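Local coordinates for protein oligopeptide ABC transporter OppAIV (Borrelia burgdorferi B31, PDB 4GL8) that probably binds oligopeptides outside the cytoplasmic membrane and delivers them to an ABC transporter for uptake, as in related solute-binding proteins, at residues Thr244-Thr249 with Thr378-Arg383; Tyr280-Ile285 with Ser499-Phe504; Thr288-Leu293 with Ile423-Ser428. All coordinates share one frame; numbering follows the deposited sequence.

Contact 1. Residues Thr244-Thr249 with Thr378-Arg383; sequences TDNSIT and TSDSQR
Asp380 OD2 takes two bonds from Ser247. The hydroxyl gives the firmer one, Ser247 OG to Asp380 OD2 at 2.9 Å, arriving on the anti lone pair of the carboxylate oxygen; the second, from Ser247 N to Asp380 OD2 at 3.1 Å, is bent to 130° and weak. Both donors fit one acceptor because Ser247 OG lies between its own backbone N and carbonyl carbon (chi1 79°), close beside the amide. Serine, short and hydroxylated, suits this first turn of a helix, where a carboxylate may also be favoured by the helix dipole. The other oxygen, Asp380 OD1, faces Arg383 of its own helix; in one of the two conformers of Arg383, NH1 and NH2 both reach it. Asp245 meets Thr378 at about a right angle, with Asp245 OD2 3.5 Å from Thr378 CG2, while Asp245 OD1 bonds to Ser38 and Thr378 OG1 to Asn405. Asn246 and Ser379 are N-caps: Asn246 OD1 accepts from Thr249 N, and Ser379 OG from Gln382 N at 3.0 Å. The contact thus joins the starts of helices 247-255 and 380-397 at the surface, the latter helix following strand 372-377 after two residues.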
loop_
_atom_site.group_PDB
_atom_site.type_symbol
_atom_site.label_atom_id
_atom_site.label_comp_id
_atom_site.label_asym_id
_atom_site.label_seq_id
_atom_site.Cartn_x
_atom_site.Cartn_y
_atom_site.Cartn_z
ATOM N N THR A 244 4.018 11.209 14.550
ATOM C CA THR A 244 5.302 11.116 15.241
ATOM C C THR A 244 5.892 9.756 14.907
ATOM O O THR A 244 5.165 8.759 14.882
ATOM C CB THR A 244 5.222 11.304 16.777
ATOM O OG1 THR A 244 6.481 10.971 17.373
ATOM C CG2 THR A 244 4.153 10.439 17.387
ATOM N N ASP A 245 7.200 9.765 14.626
ATOM C CA ASP A 245 8.039 8.596 14.331
ATOM C C ASP A 245 8.492 7.890 15.606
ATOM O O ASP A 245 9.018 6.767 15.552
ATOM C CB ASP A 245 9.315 9.065 13.603
ATOM C CG ASP A 245 9.026 9.690 12.251
ATOM O OD1 ASP A 245 7.962 9.370 11.678
ATOM O OD2 ASP A 245 9.857 10.489 11.752
ATOM N N ASN A 246 8.323 8.568 16.738
ATOM C CA ASN A 246 8.767 8.068 18.030
ATOM C C ASN A 246 7.668 7.228 18.733
ATOM O O ASN A 246 6.812 7.762 19.435
ATOM C CB ASN A 246 9.209 9.261 18.899
ATOM C CG ASN A 246 9.902 8.842 20.183
ATOM O OD1 ASN A 246 9.474 7.919 20.888
ATOM N ND2 ASN A 246 10.973 9.540 20.507
ATOM N N SER A 247 7.721 5.908 18.554
ATOM C CA SER A 247 6.770 5.002 19.193
ATOM C C SER A 247 6.684 5.159 20.725
ATOM O O SER A 247 5.614 4.963 21.294
ATOM C CB SER A 247 7.080 3.538 18.839
ATOM O OG SER A 247 8.149 3.024 19.602
ATOM N N ILE A 248 7.781 5.520 21.388
ATOM C CA ILE A 248 7.776 5.713 22.842
ATOM C C ILE A 248 6.974 6.936 23.218
ATOM O O ILE A 248 6.316 6.937 24.235
ATOM C CB ILE A 248 9.205 5.866 23.447
ATOM C CG1 ILE A 248 9.995 4.552 23.315
ATOM C CG2 ILE A 248 9.146 6.279 24.934
ATOM C CD1 ILE A 248 9.430 3.393 24.134
ATOM N N THR A 249 7.048 7.991 22.420
ATOM C CA THR A 249 6.279 9.191 22.709
ATOM C C THR A 249 4.809 8.841 22.581
ATOM O O THR A 249 4.012 9.089 23.486
ATOM C CB THR A 249 6.609 10.295 21.709
ATOM O OG1 THR A 249 8.005 10.595 21.803
ATOM C CG2 THR A 249 5.769 11.547 21.985
ATOM N N THR A 378 12.341 6.454 8.859
ATOM C CA THR A 378 12.470 6.724 10.289
ATOM C C THR A 378 11.332 5.982 10.981
ATOM O O THR A 378 10.142 6.177 10.663
ATOM C CB THR A 378 12.353 8.230 10.590
ATOM O OG1 THR A 378 13.181 8.966 9.687
ATOM C CG2 THR A 378 12.742 8.571 12.078
ATOM N N SER A 379 11.700 5.120 11.905
ATOM C CA SER A 379 10.755 4.267 12.597
ATOM C C SER A 379 11.583 3.419 13.521
ATOM O O SER A 379 12.603 2.877 13.101
ATOM C CB SER A 379 10.020 3.329 11.629
ATOM O OG SER A 379 9.685 2.094 12.252
ATOM N N ASP A 380 11.144 3.303 14.757
ATOM C CA ASP A 380 11.807 2.434 15.747
ATOM C C ASP A 380 11.826 0.967 15.338
ATOM O O ASP A 380 12.834 0.280 15.485
ATOM C CB ASP A 380 11.096 2.574 17.082
ATOM C CG ASP A 380 11.300 3.937 17.699
ATOM O OD1 ASP A 380 12.335 4.558 17.381
ATOM O OD2 ASP A 380 10.461 4.362 18.517
ATOM N N SER A 381 10.712 0.495 14.811
ATOM C CA SER A 381 10.650 -0.873 14.308
ATOM C C SER A 381 11.662 -1.118 13.171
ATOM O O SER A 381 12.422 -2.102 13.189
ATOM C CB SER A 381 9.225 -1.211 13.827
ATOM O OG SER A 381 8.950 -2.597 14.069
ATOM N N GLN A 382 11.684 -0.207 12.200
ATOM C CA GLN A 382 12.480 -0.405 10.996
ATOM C C GLN A 382 13.943 -0.345 11.325
ATOM O O GLN A 382 14.742 -1.101 10.740
ATOM C CB GLN A 382 12.138 0.594 9.909
ATOM C CG GLN A 382 10.739 0.419 9.347
ATOM C CD GLN A 382 10.440 -1.008 8.904
ATOM O OE1 GLN A 382 11.298 -1.719 8.373
ATOM N NE2 GLN A 382 9.222 -1.421 9.112
ATOM N N ARG A 383 14.295 0.490 12.296
ATOM C CA ARG A 383 15.661 0.590 12.773
ATOM C C ARG A 383 16.152 -0.753 13.298
ATOM O O ARG A 383 17.249 -1.198 12.968
ATOM C CB ARG A 383 15.736 1.640 13.887
ATOM C CG ARG A 383 17.119 1.832 14.492
ATOM C CD ARG A 383 17.169 3.080 15.356
ATOM N NE ARG A 383 16.388 2.940 16.589
ATOM C CZ ARG A 383 15.248 3.578 16.841
ATOM N NH1 ARG A 383 14.731 4.421 15.954
ATOM N NH2 ARG A 383 14.633 3.382 17.997
#

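Contact 2. Residues Tyr280-Ile285 with Ser499-Phe504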
loop_
_atom_site.group_PDB
_atom_site.type_symbol
_atom_site.label_atom_id
_atom_site.label_comp_id
_atom_site.label_asym_id
_atom_site.label_seq_id
_atom_site.Cartn_x
_atom_site.Cartn_y
_atom_site.Cartn_z
ATOM N N TYR A 280 -4.648 -4.685 23.236
ATOM C CA TYR A 280 -3.702 -4.986 22.164
ATOM C C TYR A 280 -4.362 -5.919 21.164
ATOM O O TYR A 280 -5.078 -6.851 21.549
ATOM C CB TYR A 280 -2.434 -5.650 22.721
ATOM C CG TYR A 280 -1.456 -6.163 21.672
ATOM C CD1 TYR A 280 -0.495 -5.321 21.116
ATOM C CD2 TYR A 280 -1.480 -7.504 21.255
ATOM C CE1 TYR A 280 0.407 -5.781 20.155
ATOM C CE2 TYR A 280 -0.586 -7.977 20.309
ATOM C CZ TYR A 280 0.354 -7.107 19.761
ATOM O OH TYR A 280 1.228 -7.562 18.830
ATOM N N TYR A 281 -4.089 -5.665 19.891
ATOM C CA TYR A 281 -4.638 -6.434 18.791
ATOM C C TYR A 281 -3.517 -6.769 17.823
ATOM O O TYR A 281 -2.508 -6.073 17.767
ATOM C CB TYR A 281 -5.646 -5.613 18.030
ATOM C CG TYR A 281 -6.909 -5.267 18.773
ATOM C CD1 TYR A 281 -6.905 -4.306 19.786
ATOM C CD2 TYR A 281 -8.127 -5.854 18.428
ATOM C CE1 TYR A 281 -8.072 -3.963 20.451
ATOM C CE2 TYR A 281 -9.296 -5.505 19.093
ATOM C CZ TYR A 281 -9.255 -4.558 20.105
ATOM O OH TYR A 281 -10.408 -4.196 20.759
ATOM N N SER A 282 -3.716 -7.825 17.051
ATOM C CA SER A 282 -2.691 -8.290 16.139
ATOM C C SER A 282 -3.338 -9.136 15.076
ATOM O O SER A 282 -4.228 -9.937 15.373
ATOM C CB SER A 282 -1.644 -9.122 16.894
ATOM O OG SER A 282 -0.630 -9.496 15.995
ATOM N N MET A 283 -2.898 -8.955 13.839
ATOM C CA MET A 283 -3.419 -9.746 12.744
ATOM C C MET A 283 -2.414 -9.875 11.629
ATOM O O MET A 283 -1.696 -8.919 11.332
ATOM C CB MET A 283 -4.693 -9.109 12.182
ATOM C CG MET A 283 -5.440 -10.030 11.234
ATOM S SD MET A 283 -7.026 -9.401 10.709
ATOM C CE MET A 283 -8.054 -9.805 12.126
ATOM N N GLY A 284 -2.379 -11.061 11.025
ATOM C CA GLY A 284 -1.737 -11.258 9.742
ATOM C C GLY A 284 -2.438 -10.396 8.678
ATOM O O GLY A 284 -3.659 -10.453 8.544
ATOM N N ILE A 285 -1.683 -9.592 7.936
ATOM C CA ILE A 285 -2.292 -8.759 6.875
ATOM C C ILE A 285 -1.720 -9.082 5.495
ATOM O O ILE A 285 -0.722 -9.786 5.396
ATOM C CB ILE A 285 -2.164 -7.245 7.174
ATOM C CG1 ILE A 285 -0.713 -6.848 7.441
ATOM C CG2 ILE A 285 -3.036 -6.859 8.375
ATOM C CD1 ILE A 285 -0.494 -5.339 7.387
ATOM N N SER A 499 2.603 -9.076 10.008
ATOM C CA SER A 499 1.494 -8.984 10.966
ATOM C C SER A 499 1.582 -7.651 11.673
ATOM O O SER A 499 2.614 -7.342 12.229
ATOM C CB SER A 499 1.586 -10.087 12.022
ATOM O OG SER A 499 1.379 -11.359 11.414
ATOM N N SER A 500 0.515 -6.864 11.676
ATOM C CA SER A 500 0.565 -5.554 12.307
ATOM C C SER A 500 -0.013 -5.568 13.717
ATOM O O SER A 500 -0.891 -6.345 14.030
ATOM C CB SER A 500 -0.196 -4.551 11.465
ATOM O OG SER A 500 0.617 -4.088 10.400
ATOM N N SER A 501 0.461 -4.648 14.538
ATOM C CA SER A 501 0.080 -4.566 15.943
ATOM C C SER A 501 -0.713 -3.281 16.172
ATOM O O SER A 501 -0.487 -2.295 15.491
ATOM C CB SER A 501 1.342 -4.572 16.810
ATOM O OG SER A 501 1.823 -5.890 17.021
ATOM N N TYR A 502 -1.678 -3.306 17.088
ATOM C CA TYR A 502 -2.479 -2.103 17.384
ATOM C C TYR A 502 -2.814 -1.998 18.858
ATOM O O TYR A 502 -2.963 -3.034 19.547
ATOM C CB TYR A 502 -3.810 -2.111 16.621
ATOM C CG TYR A 502 -3.727 -2.489 15.172
ATOM C CD1 TYR A 502 -3.828 -1.513 14.164
ATOM C CD2 TYR A 502 -3.574 -3.823 14.792
ATOM C CE1 TYR A 502 -3.754 -1.858 12.835
ATOM C CE2 TYR A 502 -3.499 -4.175 13.459
ATOM C CZ TYR A 502 -3.590 -3.193 12.485
ATOM O OH TYR A 502 -3.522 -3.549 11.158
ATOM N N LEU A 503 -2.937 -0.755 19.335
ATOM C CA LEU A 503 -3.542 -0.474 20.639
ATOM C C LEU A 503 -4.779 0.349 20.376
ATOM O O LEU A 503 -4.739 1.300 19.604
ATOM C CB LEU A 503 -2.590 0.294 21.575
ATOM C CG LEU A 503 -1.327 -0.464 22.009
ATOM C CD1 LEU A 503 -0.292 0.491 22.592
ATOM C CD2 LEU A 503 -1.659 -1.553 23.013
ATOM N N PHE A 504 -5.871 0.000 21.046
ATOM C CA PHE A 504 -7.171 0.658 20.855
ATOM C C PHE A 504 -7.927 0.559 22.177
ATOM O O PHE A 504 -8.044 -0.517 22.747
ATOM C CB PHE A 504 -7.910 -0.041 19.715
ATOM C CG PHE A 504 -9.320 0.435 19.485
ATOM C CD1 PHE A 504 -9.577 1.581 18.730
ATOM C CD2 PHE A 504 -10.388 -0.305 19.941
ATOM C CE1 PHE A 504 -10.882 1.997 18.489
ATOM C CE2 PHE A 504 -11.697 0.111 19.712
ATOM C CZ PHE A 504 -11.947 1.262 18.981
#
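Tyr280 reaches across the strand pair to Ser501, its OH 2.5 Å from Ser501 OG in a short hydrogen bond that either hydroxyl could donate. With CG anti to the backbone N (chi1 173°), the ring runs along the neighbouring strand and presents its edge to Ser501 OG and Leu503 CD2; tyrosine suits the place because its long ring carries the hydroxyl to Ser501. Tyr281 makes the antiparallel hydrogen-bonded pair with Tyr502: Tyr281 N to Tyr502 O is 2.9 Å and Tyr502 N to Tyr281 O is 3.0 Å. On the face bearing these two tyrosines, Tyr281 CE1 packs 4.0 Å from Phe504 CB, and its hydroxyl bonds to Asn506. Ser282 is small enough to lie beside Ser501 in a non-hydrogen-bonded pair, its CA 3.4 Å from Ser500 O in a CA-H...O contact. Met283 exchanges backbone bonds with Ser500, Met283 N to Ser500 O being the longer at 3.3 Å. At Gly284 the strands draw close, and Ser499 OG comes within 3.5 Å of Gly284 CA. Ile285 brings CD1 against Ser500 OG, a hydroxyl bonded to Lys264. Helix 271-274 packs on the Tyr280 face, Trp512 meets the rings of Tyr281, Tyr502 and Phe504, and strand 261-263 flanks 492-504.

Contact 3. Residues Thr288-Leu293 with Ile423-Ser428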
loop_
_atom_site.group_PDB
_atom_site.type_symbol
_atom_site.label_atom_id
_atom_site.label_comp_id
_atom_site.label_asym_id
_atom_site.label_seq_id
_atom_site.Cartn_x
_atom_site.Cartn_y
_atom_site.Cartn_z
ATOM N N THR A 288 3.756 -7.328 2.806
ATOM C CA THR A 288 5.032 -8.001 2.849
ATOM C C THR A 288 6.147 -7.065 3.278
ATOM O O THR A 288 6.081 -5.852 3.089
ATOM C CB THR A 288 5.446 -8.610 1.474
ATOM O OG1 THR A 288 5.607 -7.594 0.478
ATOM C CG2 THR A 288 4.423 -9.664 0.984
ATOM N N SER A 289 7.201 -7.673 3.814
ATOM C CA SER A 289 8.472 -6.996 4.074
ATOM C C SER A 289 9.551 -7.604 3.160
ATOM O O SER A 289 9.712 -8.824 3.085
ATOM C CB SER A 289 8.861 -7.129 5.549
ATOM O OG SER A 289 10.249 -6.827 5.761
ATOM N N PHE A 290 10.219 -6.747 2.401
ATOM C CA PHE A 290 11.376 -7.149 1.608
ATOM C C PHE A 290 12.366 -5.983 1.516
ATOM O O PHE A 290 12.001 -4.866 1.769
ATOM C CB PHE A 290 10.981 -7.689 0.227
ATOM C CG PHE A 290 10.251 -6.702 -0.679
ATOM C CD1 PHE A 290 10.950 -5.810 -1.461
ATOM C CD2 PHE A 290 8.868 -6.731 -0.779
ATOM C CE1 PHE A 290 10.289 -4.926 -2.315
ATOM C CE2 PHE A 290 8.186 -5.870 -1.632
ATOM C CZ PHE A 290 8.905 -4.943 -2.400
ATOM N N TYR A 291 13.629 -6.272 1.210
ATOM C CA TYR A 291 14.616 -5.212 0.970
ATOM C C TYR A 291 14.856 -5.115 -0.528
ATOM O O TYR A 291 15.211 -6.109 -1.153
ATOM C CB TYR A 291 15.923 -5.525 1.737
ATOM C CG TYR A 291 15.965 -4.968 3.151
ATOM C CD1 TYR A 291 14.832 -4.888 3.939
ATOM C CD2 TYR A 291 17.162 -4.506 3.690
ATOM C CE1 TYR A 291 14.886 -4.333 5.220
ATOM C CE2 TYR A 291 17.228 -3.984 4.964
ATOM C CZ TYR A 291 16.087 -3.888 5.727
ATOM O OH TYR A 291 16.203 -3.345 6.993
ATOM N N SER A 292 14.632 -3.941 -1.109
ATOM C CA SER A 292 14.914 -3.715 -2.519
ATOM C C SER A 292 16.389 -3.452 -2.752
ATOM O O SER A 292 17.111 -2.977 -1.842
ATOM C CB SER A 292 14.160 -2.506 -3.032
ATOM O OG SER A 292 12.771 -2.587 -2.826
ATOM N N LEU A 293 16.799 -3.732 -3.991
ATOM C CA LEU A 293 18.192 -3.707 -4.417
ATOM C C LEU A 293 18.246 -2.944 -5.734
ATOM O O LEU A 293 17.536 -3.278 -6.663
ATOM C CB LEU A 293 18.747 -5.121 -4.588
ATOM C CG LEU A 293 18.593 -6.025 -3.367
ATOM C CD1 LEU A 293 18.880 -7.466 -3.724
ATOM C CD2 LEU A 293 19.452 -5.610 -2.192
ATOM N N ILE A 423 17.468 -0.616 0.139
ATOM C CA ILE A 423 16.475 0.125 0.893
ATOM C C ILE A 423 15.403 -0.802 1.437
ATOM O O ILE A 423 14.824 -1.620 0.691
ATOM C CB ILE A 423 15.861 1.246 0.029
ATOM C CG1 ILE A 423 15.059 2.229 0.868
ATOM C CG2 ILE A 423 14.995 0.676 -1.109
ATOM C CD1 ILE A 423 14.817 3.536 0.143
ATOM N N ARG A 424 15.145 -0.685 2.750
ATOM C CA ARG A 424 14.016 -1.377 3.348
ATOM C C ARG A 424 12.761 -1.066 2.569
ATOM O O ARG A 424 12.497 0.073 2.221
ATOM C CB ARG A 424 13.832 -0.992 4.825
ATOM C CG ARG A 424 12.569 -1.560 5.432
ATOM C CD ARG A 424 11.408 -0.591 5.431
ATOM N NE ARG A 424 10.169 -1.321 5.264
ATOM C CZ ARG A 424 8.952 -0.776 5.280
ATOM N NH1 ARG A 424 8.772 0.538 5.460
ATOM N NH2 ARG A 424 7.901 -1.561 5.088
ATOM N N SER A 425 11.964 -2.082 2.322
ATOM C CA SER A 425 10.884 -1.925 1.374
ATOM C C SER A 425 9.740 -2.843 1.777
ATOM O O SER A 425 9.619 -3.203 2.938
ATOM C CB SER A 425 11.465 -2.208 -0.027
ATOM O OG SER A 425 10.559 -1.946 -1.051
ATOM N N GLY A 426 8.933 -3.278 0.820
ATOM C CA GLY A 426 7.719 -4.007 1.123
ATOM C C GLY A 426 6.520 -3.317 0.506
ATOM O O GLY A 426 6.629 -2.198 -0.012
ATOM N N TRP A 427 5.373 -3.985 0.605
ATOM C CA TRP A 427 4.231 -3.619 -0.171
ATOM C C TRP A 427 3.015 -4.066 0.561
ATOM O O TRP A 427 2.967 -5.158 1.073
ATOM C CB TRP A 427 4.281 -4.310 -1.522
ATOM C CG TRP A 427 3.307 -3.814 -2.525
ATOM C CD1 TRP A 427 2.249 -4.507 -3.057
ATOM C CD2 TRP A 427 3.302 -2.528 -3.155
ATOM N NE1 TRP A 427 1.586 -3.731 -3.971
ATOM C CE2 TRP A 427 2.222 -2.513 -4.060
ATOM C CE3 TRP A 427 4.122 -1.402 -3.059
ATOM C CZ2 TRP A 427 1.937 -1.404 -4.872
ATOM C CZ3 TRP A 427 3.831 -0.286 -3.846
ATOM C CH2 TRP A 427 2.753 -0.296 -4.739
ATOM N N SER A 428 2.045 -3.188 0.615
ATOM C CA SER A 428 0.750 -3.521 1.124
ATOM C C SER A 428 -0.171 -3.653 -0.083
ATOM O O SER A 428 -0.236 -2.747 -0.929
ATOM C CB SER A 428 0.296 -2.438 2.119
ATOM O OG SER A 428 -1.063 -2.143 1.942
HETATM O O HOH W 1 6.638 -3.985 5.130
#
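Phe290 packs its ring over Gly426 in an antiparallel beta pair, strands 287-293 and 422-428, in the type 2 periplasmic binding protein fold of the OppA family. This is the tight part: Gly426 CA lies 3.7 Å from the centroid of the Phe290 ring in a CH-pi contact, and its N sits above the ring centre. Phe290 CG lies between its backbone N and carbonyl carbon (chi1 61°), which swings the ring across the partner strand. Phi of 124° at Gly426 and the closeness of Thr288 O suit a residue without a side chain. Tyr291, on the other side of the sheet, lays a ring face against Arg424, whose CA is 3.8 Å from that ring's centroid. Pairing is regular at Ser292 and Ile423, with Ser292 N 2.9 Å from Ile423 O, and slackens toward Thr288 and Trp427; Ser425 N to Phe290 O is bent to 123° and weak. The less tightly packed side is where Arg424 turns toward the bound peptide. Its long chain, bent at chi2 and chi3, leads away from Tyr291, and NH1 bonds to the peptide backbone and to Asn377. One bridging water lies in the guanidinium plane, donating to Thr288 O at 2.8 Å and weakly accepting from Arg424 NH2 at 2.7 Å.

Contact 3 is buried, contact 2 partly so, and contact 1 lies at the surface; the chemistry changes accordingly. Contact 1 is joined by a serine-carboxylate bond between two capped helix starts, contact 2 by regular strand pairing flanked by tyrosines and serines, contact 3 by strand pairing with aromatic rings laid over backbone carbons. Contacts 2 and 3 share surroundings: strands 280-285 and 287-293 follow each other in sequence, and both pair with strand 492-504, although their centres are about 20 Å apart. Contacts 1 and 3 touch where Gln382 OE1 lies 3.2 Å from Arg424 CD, and both residues also meet the bound peptide. Contacts 1 and 2 do not touch, their nearest atoms being about 8 Å apart, but helix 247-255, which starts in contact 1, packs on Leu503 of contact 2.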